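Local atomic coordinates of tripeptidase (Staphylococcus aureus subsp. aureus, PDB entry 3RZA), a protein that probably hydrolyses short peptides, as a metal-dependent tripeptidase of the M20 peptidase family with zinc and calcium ions bound in the crystal. Residues A[79-84]-A[149-154]; A[92-97]-A[177-182]; A[203-208]-A[265-270]; A[233-238]-A[283-288]. All coordinates share one frame; numbering follows the deposited sequence.

Contact 1 of 4, residues A[79-84]-A[149-154]; sequences CTMNST and IPHGQI
Antiparallel pairing joins M81, at the end of strand 77-81, to I154, where strand 154-159 begins, and runs on from the strand ends into the irregular residues 82-84 and 149-153, near one edge of the sheet, in the half of the chain that binds the metals. M81 and I154 form a hydrogen-bonded pair, with M81 N to I154 O at 2.9 Å and I154 N to M81 O at 3.1 Å. Further along, a second two-bond clasp forms: T84 N donates to H151 O (2.9 Å), and H151 N donates to T84 OG1 (3.2 Å), the hydroxyl being placed for this between its own backbone N and carbonyl carbon (chi1 64°). The H151 ring is sandwiched. The selenium of M81, a selenomethionine, lies over one face, 3.8 Å from the ring centroid and offset toward the rim, while T84 OG1 sits above the opposite face. At the ring's edge CE1 approaches N82 O at 3.2 Å. Rotation of the imidazole is fixed by ND1, which donates almost in the ring plane to G152 O (2.8 Å). M81 SE also packs on I154 CD1 at 4.0 Å, and this apolar side continues onto L141 of helix 128-147 and I388 of helix 374-393. Such burial of one sheet face under helices, with the chain entering a strand from the preceding helix, is characteristic of the alpha/beta catalytic domain of M20 peptidases.

Contact 2 of 4, residues A[92-97]-A[177-182]; sequences KLYLTS and LDADFG
K92 and D180 grip each other where strands 93-98 and 181-184 start to run side by side in parallel. D180 OD2 accepts K92 N at 2.8 Å in a nearly straight bond (175°), reached on the anti side of the carboxylate, while D180 N returns a bond to K92 O at 2.7 Å. From there the tight part runs inward. Y94 N donates to F181 O (3.1 Å), and the Y94 ring passes close to G182, CE1 lying 3.4 Å from G182 CA, where the lack of a side chain makes room for it. Y94 CB also meets A179 CB, and L93 CD1 rests 4.0 Å from F181 CD1 on the other face, which helix 374-393 covers. The outer side, where K92 and D178 are partly exposed and D180 is exposed, is looser. K92 stretches out fully extended to bring NZ within 3.1 Å of D178 OD2, on the syn side of that carboxylate, with only a weak second bond to OD1. Q153 NE2 shares the same OD2. A water donates to both L93 O and D178 O, linking two acceptors. Only the D178 link is a salt bridge; D180 binds a neutral N-H, so one ion pair and hydrogen bonds appear to hold the strand entrance, with apolar contacts further in.

Contact 3 of 4, residues A[203-208]-A[265-270]; sequences LISAKI and ILEAEA
L266, I204 and A268 bury the most surface here, all on one face of the antiparallel pair made by strands 194-209 and 263-272. I204 and A268 form a hydrogen-bonded pair in which A268 N meets I204 O at 2.7 Å, nearly in line with the carbonyl; the return bond, from I204 N to A268 O, comes from above the carbonyl plane. In the conformer modelled here, I204 CG2 stands 3.5 Å from A268 CB; chi1 of 174° swings the CG1 branch of I204 away and leaves CG2 to do the touching. At the next hydrogen-bonded pair, A206 with L266, L266 N donates almost straight (178°) to A206 O at 2.8 Å, and L266 CD2, again in one modelled conformer, reaches along to I208 CG1 at 3.6 Å. Helices 224-234 and 275-295 cover this face. The reverse face, with S205, K207, E267 and I265, is more polar, although I265 CD1 lies against the aliphatic stem of K207, 3.7 Å from CG. A water there donates to A268 O and is hydrogen-bonded to S205 OG, and T257 of the second subunit packs on L203 and E267. The chemistry is therefore two-sided: backbone bonds join the strands, an apolar face seats the helices, and a mixed, partly hydrated face meets the partner subunit.

Contact 4 of 4, residues A[233-238]-A[283-288]; sequences SRMKLG and KHMTDV
The selenomethionine M235 fills a shallow hollow on helix 275-295 between M285, also a selenomethionine, and V288, in the irregular chain that follows helix 224-234. Its side chain crosses that of M285 at about a right angle, resting SE on M285 CG at 3.8 Å. A bend at the last torsion (chi3 -81°) then turns the methyl inward, so that CE settles against V288 CG1 at 3.7 Å and beside M285 O at 3.5 Å. V288 CG1 is in turn the bump that enters the angle between M235 CE and R234 CB, touching the latter at 3.8 Å. Beyond M235 the line of contact turns polar. H284 projects from the helix with CG anti to its backbone N (chi1 167°), directing the ring at the chain just past M235. There NE2 accepts K236 N at 3.1 Å, with an angle of 175° at the hydrogen and the donor nearly in the ring plane. K236 crosses the imidazole at about a right angle: its CG lies 3.7 Å from H284 NE2, and its chain bends twice to carry NZ above one ring face. At the far end L237 CD2 reaches M285 CE at 4.2 Å. R234 extends to a salt bridge with E295 at the end of helix 275-295. M285 also packs on I204 of strand 194-209, and L237 on A246 and I248 of strand 244-253, so the segment after helix 224-234 lies alongside helix 275-295, and both send side chains down to the sheet.

How the contacts relate
From the N terminus, strand 77-81 leads to contact 1, whose partner follows helix 128-147; before that loop closes, strand 93-98 opens contact 2, which closes at strand 181-184. The two therefore cross, and they touch: Q153 of contact 1 bonds to both D178 and L93 of contact 2, tying neighbouring strands of one sheet. Contacts 3 and 4 cross likewise: contact 3 opens on strand 194-209 and contact 4 after helix 224-234; strand 263-272 then closes contact 3 and helix 275-295 closes contact 4. M285 of contact 4 packs on I204 and A268 of contact 3, joining helices to sheet. The pairs lie on opposite sides of the chain's centre, contacts 1 and 3 about 47 Å apart between centres.

Contact 1 of 4, residues A[79-84]-A[149-154]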
loop_
_atom_site.group_PDB
_atom_site.type_symbol
_atom_site.label_atom_id
_atom_site.label_comp_id
_atom_site.label_asym_id
_atom_site.label_seq_id
_atom_site.Cartn_x
_atom_site.Cartn_y
_atom_site.Cartn_z
ATOM N N CYS A 79 -38.987 2.208 -21.048
ATOM C CA CYS A 79 -39.944 3.108 -21.721
ATOM C C CYS A 79 -40.320 2.501 -23.051
ATOM O O CYS A 79 -39.451 2.282 -23.882
ATOM C CB CYS A 79 -39.341 4.498 -21.929
ATOM S SG CYS A 79 -38.320 5.066 -20.569
ATOM N N THR A 80 -41.608 2.231 -23.245
ATOM C CA THR A 80 -42.083 1.459 -24.384
ATOM C C THR A 80 -42.911 2.344 -25.307
ATOM O O THR A 80 -43.777 3.122 -24.851
ATOM C CB THR A 80 -42.922 0.245 -23.936
ATOM O OG1 THR A 80 -42.112 -0.615 -23.118
ATOM C CG2 THR A 80 -43.442 -0.541 -25.145
HETATM N N MSE A 81 -42.644 2.189 -26.602
HETATM C CA MSE A 81 -43.288 2.911 -27.665
HETATM C C MSE A 81 -43.995 1.843 -28.475
HETATM O O MSE A 81 -43.322 0.988 -29.014
HETATM C CB MSE A 81 -42.196 3.618 -28.494
HETATM C CG MSE A 81 -42.594 4.003 -29.849
HETATM SE SE MSE A 81 -41.381 5.273 -30.670
HETATM C CE MSE A 81 -42.531 6.836 -30.412
ATOM N N ASN A 82 -45.332 1.868 -28.543
ATOM C CA ASN A 82 -46.085 0.844 -29.302
ATOM C C ASN A 82 -45.843 0.919 -30.805
ATOM O O ASN A 82 -45.549 1.978 -31.328
ATOM C CB ASN A 82 -47.602 0.946 -29.041
ATOM C CG ASN A 82 -48.005 0.472 -27.631
ATOM O OD1 ASN A 82 -47.223 -0.154 -26.912
ATOM N ND2 ASN A 82 -49.248 0.755 -27.256
ATOM N N SER A 83 -45.967 -0.226 -31.475
ATOM C CA SER A 83 -45.941 -0.296 -32.941
ATOM C C SER A 83 -47.031 0.573 -33.565
ATOM O O SER A 83 -48.173 0.541 -33.113
ATOM C CB SER A 83 -46.140 -1.752 -33.413
ATOM O OG SER A 83 -46.074 -1.849 -34.824
ATOM N N THR A 84 -46.641 1.396 -34.545
ATOM C CA THR A 84 -47.583 2.022 -35.480
ATOM C C THR A 84 -47.640 1.302 -36.861
ATOM O O THR A 84 -48.226 1.837 -37.801
ATOM C CB THR A 84 -47.268 3.518 -35.653
ATOM O OG1 THR A 84 -45.982 3.675 -36.252
ATOM C CG2 THR A 84 -47.298 4.231 -34.298
ATOM N N ILE A 149 -43.106 9.163 -38.404
ATOM C CA ILE A 149 -42.360 8.109 -39.105
ATOM C C ILE A 149 -42.909 6.779 -38.579
ATOM O O ILE A 149 -42.952 6.598 -37.368
ATOM C CB ILE A 149 -40.850 8.195 -38.819
ATOM C CG1 ILE A 149 -40.276 9.482 -39.405
ATOM C CG2 ILE A 149 -40.103 7.005 -39.424
ATOM C CD1 ILE A 149 -38.912 9.772 -38.916
ATOM N N PRO A 150 -43.377 5.872 -39.467
ATOM C CA PRO A 150 -43.860 4.579 -38.926
ATOM C C PRO A 150 -42.730 3.730 -38.309
ATOM O O PRO A 150 -41.602 3.805 -38.745
ATOM C CB PRO A 150 -44.460 3.876 -40.159
ATOM C CG PRO A 150 -44.623 4.954 -41.192
ATOM C CD PRO A 150 -43.518 5.923 -40.934
ATOM N N HIS A 151 -43.050 2.964 -37.280
ATOM C CA HIS A 151 -42.066 2.126 -36.602
ATOM C C HIS A 151 -42.756 0.938 -35.941
ATOM O O HIS A 151 -43.956 0.987 -35.645
ATOM C CB HIS A 151 -41.324 2.944 -35.543
ATOM C CG HIS A 151 -42.243 3.663 -34.609
ATOM N ND1 HIS A 151 -42.858 3.048 -33.537
ATOM C CD2 HIS A 151 -42.715 4.928 -34.633
ATOM C CE1 HIS A 151 -43.649 3.915 -32.935
ATOM N NE2 HIS A 151 -43.561 5.068 -33.564
ATOM N N GLY A 152 -41.980 -0.109 -35.676
ATOM C CA GLY A 152 -42.394 -1.180 -34.778
ATOM C C GLY A 152 -42.306 -0.765 -33.316
ATOM O O GLY A 152 -42.123 0.424 -32.987
ATOM N N GLN A 153 -42.472 -1.749 -32.438
ATOM C CA GLN A 153 -42.329 -1.538 -31.014
ATOM C C GLN A 153 -40.871 -1.270 -30.751
ATOM O O GLN A 153 -40.026 -1.952 -31.316
ATOM C CB GLN A 153 -42.772 -2.765 -30.220
ATOM C CG GLN A 153 -42.850 -2.561 -28.722
ATOM C CD GLN A 153 -43.448 -3.762 -28.027
ATOM O OE1 GLN A 153 -44.642 -3.998 -28.132
ATOM N NE2 GLN A 153 -42.609 -4.556 -27.352
ATOM N N ILE A 154 -40.599 -0.269 -29.904
ATOM C CA ILE A 154 -39.246 0.087 -29.478
ATOM C C ILE A 154 -39.282 0.298 -27.967
ATOM O O ILE A 154 -40.141 1.046 -27.470
ATOM C CB ILE A 154 -38.733 1.402 -30.140
ATOM C CG1 ILE A 154 -39.078 1.460 -31.630
ATOM C CG2 ILE A 154 -37.240 1.514 -29.962
ATOM C CD1 ILE A 154 -38.716 2.776 -32.284
#

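Contact 2 of 4, residues A[92-97]-A[177-182]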
loop_
_atom_site.group_PDB
_atom_site.type_symbol
_atom_site.label_atom_id
_atom_site.label_comp_id
_atom_site.label_asym_id
_atom_site.label_seq_id
_atom_site.Cartn_x
_atom_site.Cartn_y
_atom_site.Cartn_z
ATOM N N LYS A 92 -39.355 -6.518 -32.770
ATOM C CA LYS A 92 -39.449 -5.657 -31.602
ATOM C C LYS A 92 -38.033 -5.352 -31.176
ATOM O O LYS A 92 -37.238 -6.275 -30.967
ATOM C CB LYS A 92 -40.203 -6.355 -30.478
ATOM C CG LYS A 92 -41.666 -6.732 -30.826
ATOM C CD LYS A 92 -42.261 -7.557 -29.706
ATOM C CE LYS A 92 -43.759 -7.731 -29.847
ATOM N NZ LYS A 92 -44.304 -8.529 -28.707
ATOM N N LEU A 93 -37.732 -4.059 -31.052
ATOM C CA LEU A 93 -36.390 -3.540 -30.816
ATOM C C LEU A 93 -36.293 -3.022 -29.415
ATOM O O LEU A 93 -37.296 -2.545 -28.859
ATOM C CB LEU A 93 -36.127 -2.372 -31.777
ATOM C CG LEU A 93 -34.766 -1.677 -31.743
ATOM C CD1 LEU A 93 -33.613 -2.680 -31.943
ATOM C CD2 LEU A 93 -34.765 -0.623 -32.812
ATOM N N TYR A 94 -35.095 -3.085 -28.832
ATOM C CA TYR A 94 -34.777 -2.273 -27.666
ATOM C C TYR A 94 -33.488 -1.508 -27.883
ATOM O O TYR A 94 -32.647 -1.914 -28.665
ATOM C CB TYR A 94 -34.732 -3.094 -26.350
ATOM C CG TYR A 94 -33.364 -3.614 -25.991
ATOM C CD1 TYR A 94 -32.873 -4.772 -26.582
ATOM C CD2 TYR A 94 -32.540 -2.933 -25.078
ATOM C CE1 TYR A 94 -31.612 -5.241 -26.300
ATOM C CE2 TYR A 94 -31.265 -3.398 -24.795
ATOM C CZ TYR A 94 -30.806 -4.567 -25.408
ATOM O OH TYR A 94 -29.541 -5.044 -25.114
ATOM N N LEU A 95 -33.370 -0.381 -27.184
ATOM C CA LEU A 95 -32.164 0.436 -27.166
ATOM C C LEU A 95 -31.872 0.728 -25.711
ATOM O O LEU A 95 -32.811 0.960 -24.954
ATOM C CB LEU A 95 -32.403 1.735 -27.921
ATOM C CG LEU A 95 -32.801 1.630 -29.391
ATOM C CD1 LEU A 95 -33.319 2.998 -29.876
ATOM C CD2 LEU A 95 -31.609 1.140 -30.233
ATOM N N THR A 96 -30.596 0.726 -25.321
ATOM C CA THR A 96 -30.194 1.016 -23.938
ATOM C C THR A 96 -29.003 1.969 -23.834
ATOM O O THR A 96 -28.077 1.904 -24.637
ATOM C CB THR A 96 -29.921 -0.274 -23.095
ATOM O OG1 THR A 96 -29.699 0.079 -21.728
ATOM C CG2 THR A 96 -28.723 -1.035 -23.590
ATOM N N SER A 97 -29.126 2.928 -22.912
ATOM C CA SER A 97 -28.028 3.741 -22.446
ATOM C C SER A 97 -28.105 3.807 -20.942
ATOM O O SER A 97 -29.091 3.393 -20.370
ATOM C CB SER A 97 -28.107 5.143 -23.059
ATOM O OG SER A 97 -27.466 5.156 -24.327
ATOM N N LEU A 177 -38.997 -6.393 -20.086
ATOM C CA LEU A 177 -38.433 -6.373 -21.435
ATOM C C LEU A 177 -39.281 -7.171 -22.406
ATOM O O LEU A 177 -39.812 -8.212 -22.059
ATOM C CB LEU A 177 -36.997 -6.924 -21.448
ATOM C CG LEU A 177 -35.944 -6.269 -20.544
ATOM C CD1 LEU A 177 -34.551 -6.709 -20.975
ATOM C CD2 LEU A 177 -36.035 -4.744 -20.545
ATOM N N ASP A 178 -39.372 -6.675 -23.639
ATOM C CA ASP A 178 -40.122 -7.331 -24.711
ATOM C C ASP A 178 -39.487 -6.873 -26.022
ATOM O O ASP A 178 -39.891 -5.836 -26.598
ATOM C CB ASP A 178 -41.620 -6.969 -24.633
ATOM C CG ASP A 178 -42.451 -7.647 -25.702
ATOM O OD1 ASP A 178 -42.086 -8.742 -26.151
ATOM O OD2 ASP A 178 -43.504 -7.095 -26.077
ATOM N N ALA A 179 -38.446 -7.601 -26.443
ATOM C CA ALA A 179 -37.694 -7.287 -27.662
ATOM C C ALA A 179 -37.125 -8.561 -28.267
ATOM O O ALA A 179 -36.768 -9.479 -27.538
ATOM C CB ALA A 179 -36.564 -6.309 -27.344
ATOM N N ASP A 180 -37.052 -8.597 -29.596
ATOM C CA ASP A 180 -36.359 -9.665 -30.352
ATOM C C ASP A 180 -34.832 -9.476 -30.388
ATOM O O ASP A 180 -34.096 -10.446 -30.447
ATOM C CB ASP A 180 -36.883 -9.719 -31.783
ATOM C CG ASP A 180 -38.365 -10.105 -31.855
ATOM O OD1 ASP A 180 -38.721 -11.186 -31.345
ATOM O OD2 ASP A 180 -39.166 -9.325 -32.408
ATOM N N PHE A 181 -34.379 -8.225 -30.421
ATOM C CA PHE A 181 -32.944 -7.892 -30.368
ATOM C C PHE A 181 -32.772 -6.414 -30.056
ATOM O O PHE A 181 -33.754 -5.652 -30.028
ATOM C CB PHE A 181 -32.232 -8.249 -31.695
ATOM C CG PHE A 181 -32.913 -7.700 -32.937
ATOM C CD1 PHE A 181 -32.708 -6.363 -33.349
ATOM C CD2 PHE A 181 -33.742 -8.513 -33.708
ATOM C CE1 PHE A 181 -33.338 -5.858 -34.489
ATOM C CE2 PHE A 181 -34.361 -8.013 -34.863
ATOM C CZ PHE A 181 -34.172 -6.675 -35.241
ATOM N N GLY A 182 -31.533 -5.995 -29.819
ATOM C CA GLY A 182 -31.270 -4.588 -29.650
ATOM C C GLY A 182 -29.861 -4.137 -29.471
ATOM O O GLY A 182 -28.932 -4.847 -29.797
HETATM O O HOH W 1 -39.640 -3.653 -28.196
#

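Contact 3 of 4, residues A[203-208]-A[265-270]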
loop_
_atom_site.group_PDB
_atom_site.type_symbol
_atom_site.label_atom_id
_atom_site.label_comp_id
_atom_site.label_asym_id
_atom_site.label_seq_id
_atom_site.Cartn_x
_atom_site.Cartn_y
_atom_site.Cartn_z
ATOM N N LEU A 203 -12.638 -10.896 -11.385
ATOM C CA LEU A 203 -11.744 -10.318 -10.365
ATOM C C LEU A 203 -11.133 -11.485 -9.606
ATOM O O LEU A 203 -11.830 -12.469 -9.356
ATOM C CB LEU A 203 -12.507 -9.410 -9.384
ATOM C CG LEU A 203 -13.302 -8.205 -9.935
ATOM C CD1 LEU A 203 -14.057 -7.472 -8.814
ATOM C CD2 LEU A 203 -12.402 -7.238 -10.681
ATOM N N ILE A 204 -9.823 -11.419 -9.351
ATOM C CA ILE A 204 -9.144 -12.385 -8.477
ATOM C C ILE A 204 -8.368 -11.582 -7.442
ATOM O O ILE A 204 -7.612 -10.669 -7.784
ATOM C CB ILE A 204 -8.234 -13.395 -9.257
ATOM C CG1 ILE A 204 -7.428 -14.281 -8.288
ATOM C CG2 ILE A 204 -7.313 -12.681 -10.206
ATOM C CD1 ILE A 204 -6.913 -15.584 -8.908
ATOM N N SER A 205 -8.618 -11.877 -6.174
ATOM C CA SER A 205 -7.865 -11.273 -5.090
ATOM C C SER A 205 -7.180 -12.356 -4.253
ATOM O O SER A 205 -7.714 -13.442 -4.086
ATOM C CB SER A 205 -8.782 -10.430 -4.235
ATOM O OG SER A 205 -9.355 -9.392 -5.004
ATOM N N ALA A 206 -5.984 -12.038 -3.752
ATOM C CA ALA A 206 -5.190 -12.963 -2.972
ATOM C C ALA A 206 -4.651 -12.260 -1.698
ATOM O O ALA A 206 -4.071 -11.165 -1.787
ATOM C CB ALA A 206 -4.052 -13.515 -3.814
ATOM N N LYS A 207 -4.939 -12.834 -0.530
ATOM C CA LYS A 207 -4.271 -12.468 0.728
ATOM C C LYS A 207 -3.188 -13.496 0.992
ATOM O O LYS A 207 -3.499 -14.690 1.206
ATOM C CB LYS A 207 -5.266 -12.434 1.868
ATOM C CG LYS A 207 -4.652 -12.187 3.262
ATOM C CD LYS A 207 -5.732 -11.875 4.225
ATOM C CE LYS A 207 -5.314 -12.088 5.651
ATOM N NZ LYS A 207 -6.507 -11.944 6.531
ATOM N N ILE A 208 -1.925 -13.045 0.967
ATOM C CA ILE A 208 -0.769 -13.907 1.173
ATOM C C ILE A 208 -0.285 -13.664 2.605
ATOM O O ILE A 208 0.034 -12.528 2.962
ATOM C CB ILE A 208 0.388 -13.604 0.167
ATOM C CG1 ILE A 208 -0.084 -13.681 -1.309
ATOM C CG2 ILE A 208 1.551 -14.556 0.398
ATOM C CD1 ILE A 208 -0.651 -15.023 -1.718
ATOM N N ILE A 265 -1.746 -8.039 0.355
ATOM C CA ILE A 265 -3.028 -8.111 -0.357
ATOM C C ILE A 265 -2.756 -7.777 -1.800
ATOM O O ILE A 265 -2.130 -6.739 -2.075
ATOM C CB ILE A 265 -4.067 -7.098 0.194
ATOM C CG1 ILE A 265 -4.297 -7.294 1.698
ATOM C CG2 ILE A 265 -5.383 -7.189 -0.607
ATOM C CD1 ILE A 265 -4.852 -8.654 2.103
ATOM N N LEU A 266 -3.139 -8.699 -2.698
ATOM C CA LEU A 266 -3.078 -8.508 -4.152
ATOM C C LEU A 266 -4.490 -8.373 -4.664
ATOM O O LEU A 266 -5.355 -9.123 -4.235
ATOM C CB LEU A 266 -2.463 -9.731 -4.854
ATOM C CG LEU A 266 -1.018 -10.138 -4.605
ATOM C CD1 LEU A 266 -0.121 -8.974 -4.861
ATOM C CD2 LEU A 266 -0.830 -10.677 -3.212
ATOM N N GLU A 267 -4.710 -7.461 -5.614
ATOM C CA GLU A 267 -5.993 -7.393 -6.369
ATOM C C GLU A 267 -5.723 -7.407 -7.858
ATOM O O GLU A 267 -4.979 -6.543 -8.371
ATOM C CB GLU A 267 -6.801 -6.158 -5.996
ATOM C CG GLU A 267 -7.134 -6.096 -4.498
ATOM C CD GLU A 267 -8.022 -4.908 -4.127
ATOM O OE1 GLU A 267 -9.031 -4.653 -4.825
ATOM O OE2 GLU A 267 -7.685 -4.222 -3.149
ATOM N N ALA A 268 -6.322 -8.383 -8.536
ATOM C CA ALA A 268 -6.026 -8.693 -9.925
ATOM C C ALA A 268 -7.312 -8.863 -10.725
ATOM O O ALA A 268 -8.419 -8.889 -10.162
ATOM C CB ALA A 268 -5.167 -9.964 -10.012
ATOM N N GLU A 269 -7.167 -8.936 -12.045
ATOM C CA GLU A 269 -8.267 -9.356 -12.936
ATOM C C GLU A 269 -7.787 -10.235 -14.056
ATOM O O GLU A 269 -6.577 -10.328 -14.303
ATOM C CB GLU A 269 -8.985 -8.151 -13.539
ATOM C CG GLU A 269 -8.072 -7.218 -14.327
ATOM C CD GLU A 269 -8.759 -6.595 -15.498
ATOM O OE1 GLU A 269 -9.649 -5.742 -15.274
ATOM O OE2 GLU A 269 -8.413 -6.956 -16.651
ATOM N N ALA A 270 -8.747 -10.859 -14.741
ATOM C CA ALA A 270 -8.484 -11.591 -15.961
ATOM C C ALA A 270 -9.652 -11.413 -16.914
ATOM O O ALA A 270 -10.793 -11.208 -16.462
ATOM C CB ALA A 270 -8.264 -13.059 -15.643
HETATM O O HOH W 2 -9.560 -8.207 -7.609
#

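Contact 4 of 4, residues A[233-238]-A[283-288]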
loop_
_atom_site.group_PDB
_atom_site.type_symbol
_atom_site.label_atom_id
_atom_site.label_comp_id
_atom_site.label_asym_id
_atom_site.label_seq_id
_atom_site.Cartn_x
_atom_site.Cartn_y
_atom_site.Cartn_z
ATOM N N SER A 233 5.935 -13.690 -10.582
ATOM C CA SER A 233 6.981 -14.049 -11.576
ATOM C C SER A 233 6.740 -15.411 -12.241
ATOM O O SER A 233 7.144 -15.628 -13.379
ATOM C CB SER A 233 8.383 -14.024 -10.941
ATOM O OG SER A 233 9.356 -14.642 -11.785
ATOM N N ARG A 234 6.080 -16.331 -11.523
ATOM C CA ARG A 234 5.732 -17.655 -12.074
ATOM C C ARG A 234 4.508 -17.657 -13.011
ATOM O O ARG A 234 4.289 -18.626 -13.695
ATOM C CB ARG A 234 5.467 -18.653 -10.941
ATOM C CG ARG A 234 6.630 -18.876 -10.021
ATOM C CD ARG A 234 6.242 -19.811 -8.904
ATOM N NE ARG A 234 7.328 -19.990 -7.937
ATOM C CZ ARG A 234 7.441 -21.003 -7.064
ATOM N NH1 ARG A 234 6.504 -21.947 -6.960
ATOM N NH2 ARG A 234 8.502 -21.057 -6.258
HETATM N N MSE A 235 3.743 -16.558 -13.037
HETATM C CA MSE A 235 2.363 -16.515 -13.514
HETATM C C MSE A 235 2.373 -16.043 -14.941
HETATM O O MSE A 235 3.209 -15.229 -15.294
HETATM C CB MSE A 235 1.588 -15.496 -12.639
HETATM C CG MSE A 235 0.142 -15.695 -12.577
HETATM SE SE MSE A 235 -0.622 -14.688 -11.133
HETATM C CE MSE A 235 -0.216 -15.929 -9.640
ATOM N N LYS A 236 1.458 -16.551 -15.761
ATOM C CA LYS A 236 1.160 -15.982 -17.083
ATOM C C LYS A 236 0.306 -14.737 -16.854
ATOM O O LYS A 236 -0.725 -14.792 -16.158
ATOM C CB LYS A 236 0.401 -16.976 -17.961
ATOM C CG LYS A 236 1.147 -18.307 -18.252
ATOM C CD LYS A 236 0.472 -19.116 -19.420
ATOM C CE LYS A 236 0.235 -20.660 -19.142
ATOM N NZ LYS A 236 -1.255 -21.014 -18.941
ATOM N N LEU A 237 0.768 -13.609 -17.368
ATOM C CA LEU A 237 0.147 -12.306 -17.122
ATOM C C LEU A 237 0.322 -11.456 -18.362
ATOM O O LEU A 237 1.096 -11.807 -19.245
ATOM C CB LEU A 237 0.831 -11.615 -15.936
ATOM C CG LEU A 237 0.560 -12.135 -14.537
ATOM C CD1 LEU A 237 1.479 -11.459 -13.525
ATOM C CD2 LEU A 237 -0.877 -11.930 -14.144
ATOM N N GLY A 238 -0.385 -10.327 -18.413
ATOM C CA GLY A 238 -0.344 -9.426 -19.561
ATOM C C GLY A 238 -1.169 -10.040 -20.674
ATOM O O GLY A 238 -2.274 -10.514 -20.425
ATOM N N LYS A 283 -7.874 -20.366 -12.768
ATOM C CA LYS A 283 -7.383 -21.553 -12.059
ATOM C C LYS A 283 -5.860 -21.517 -11.970
ATOM O O LYS A 283 -5.291 -21.791 -10.902
ATOM C CB LYS A 283 -7.836 -22.852 -12.745
ATOM C CG LYS A 283 -7.563 -24.141 -11.913
ATOM C CD LYS A 283 -7.608 -25.407 -12.795
ATOM C CE LYS A 283 -7.455 -26.729 -12.002
ATOM N NZ LYS A 283 -6.838 -26.596 -10.673
ATOM N N HIS A 284 -5.210 -21.212 -13.095
ATOM C CA HIS A 284 -3.743 -21.065 -13.142
ATOM C C HIS A 284 -3.193 -20.074 -12.097
ATOM O O HIS A 284 -2.245 -20.410 -11.378
ATOM C CB HIS A 284 -3.290 -20.670 -14.557
ATOM C CG HIS A 284 -1.877 -20.209 -14.633
ATOM N ND1 HIS A 284 -0.817 -21.058 -14.434
ATOM C CD2 HIS A 284 -1.343 -18.993 -14.903
ATOM C CE1 HIS A 284 0.316 -20.389 -14.572
ATOM N NE2 HIS A 284 0.026 -19.135 -14.857
HETATM N N MSE A 285 -3.823 -18.894 -12.004
HETATM C CA MSE A 285 -3.412 -17.832 -11.056
HETATM C C MSE A 285 -3.643 -18.285 -9.597
HETATM O O MSE A 285 -2.753 -18.199 -8.765
HETATM C CB MSE A 285 -4.187 -16.540 -11.323
HETATM C CG MSE A 285 -3.877 -15.881 -12.661
HETATM SE SE MSE A 285 -5.187 -14.525 -13.178
HETATM C CE MSE A 285 -4.428 -13.094 -12.161
ATOM N N THR A 286 -4.834 -18.801 -9.327
ATOM C CA THR A 286 -5.168 -19.437 -8.038
ATOM C C THR A 286 -4.151 -20.508 -7.631
ATOM O O THR A 286 -3.536 -20.417 -6.547
ATOM C CB THR A 286 -6.569 -20.072 -8.117
ATOM O OG1 THR A 286 -7.510 -19.061 -8.482
ATOM C CG2 THR A 286 -6.975 -20.760 -6.781
ATOM N N ASP A 287 -3.924 -21.472 -8.509
ATOM C CA ASP A 287 -2.962 -22.562 -8.223
ATOM C C ASP A 287 -1.541 -22.076 -7.968
ATOM O O ASP A 287 -0.888 -22.577 -7.047
ATOM C CB ASP A 287 -2.940 -23.617 -9.344
ATOM C CG ASP A 287 -4.230 -24.457 -9.411
ATOM O OD1 ASP A 287 -5.007 -24.486 -8.437
ATOM O OD2 ASP A 287 -4.460 -25.101 -10.450
ATOM N N VAL A 288 -1.086 -21.082 -8.739
ATOM C CA VAL A 288 0.265 -20.542 -8.561
ATOM C C VAL A 288 0.423 -19.797 -7.220
ATOM O O VAL A 288 1.411 -20.011 -6.514
ATOM C CB VAL A 288 0.718 -19.674 -9.775
ATOM C CG1 VAL A 288 1.968 -18.919 -9.449
ATOM C CG2 VAL A 288 0.966 -20.591 -10.997
#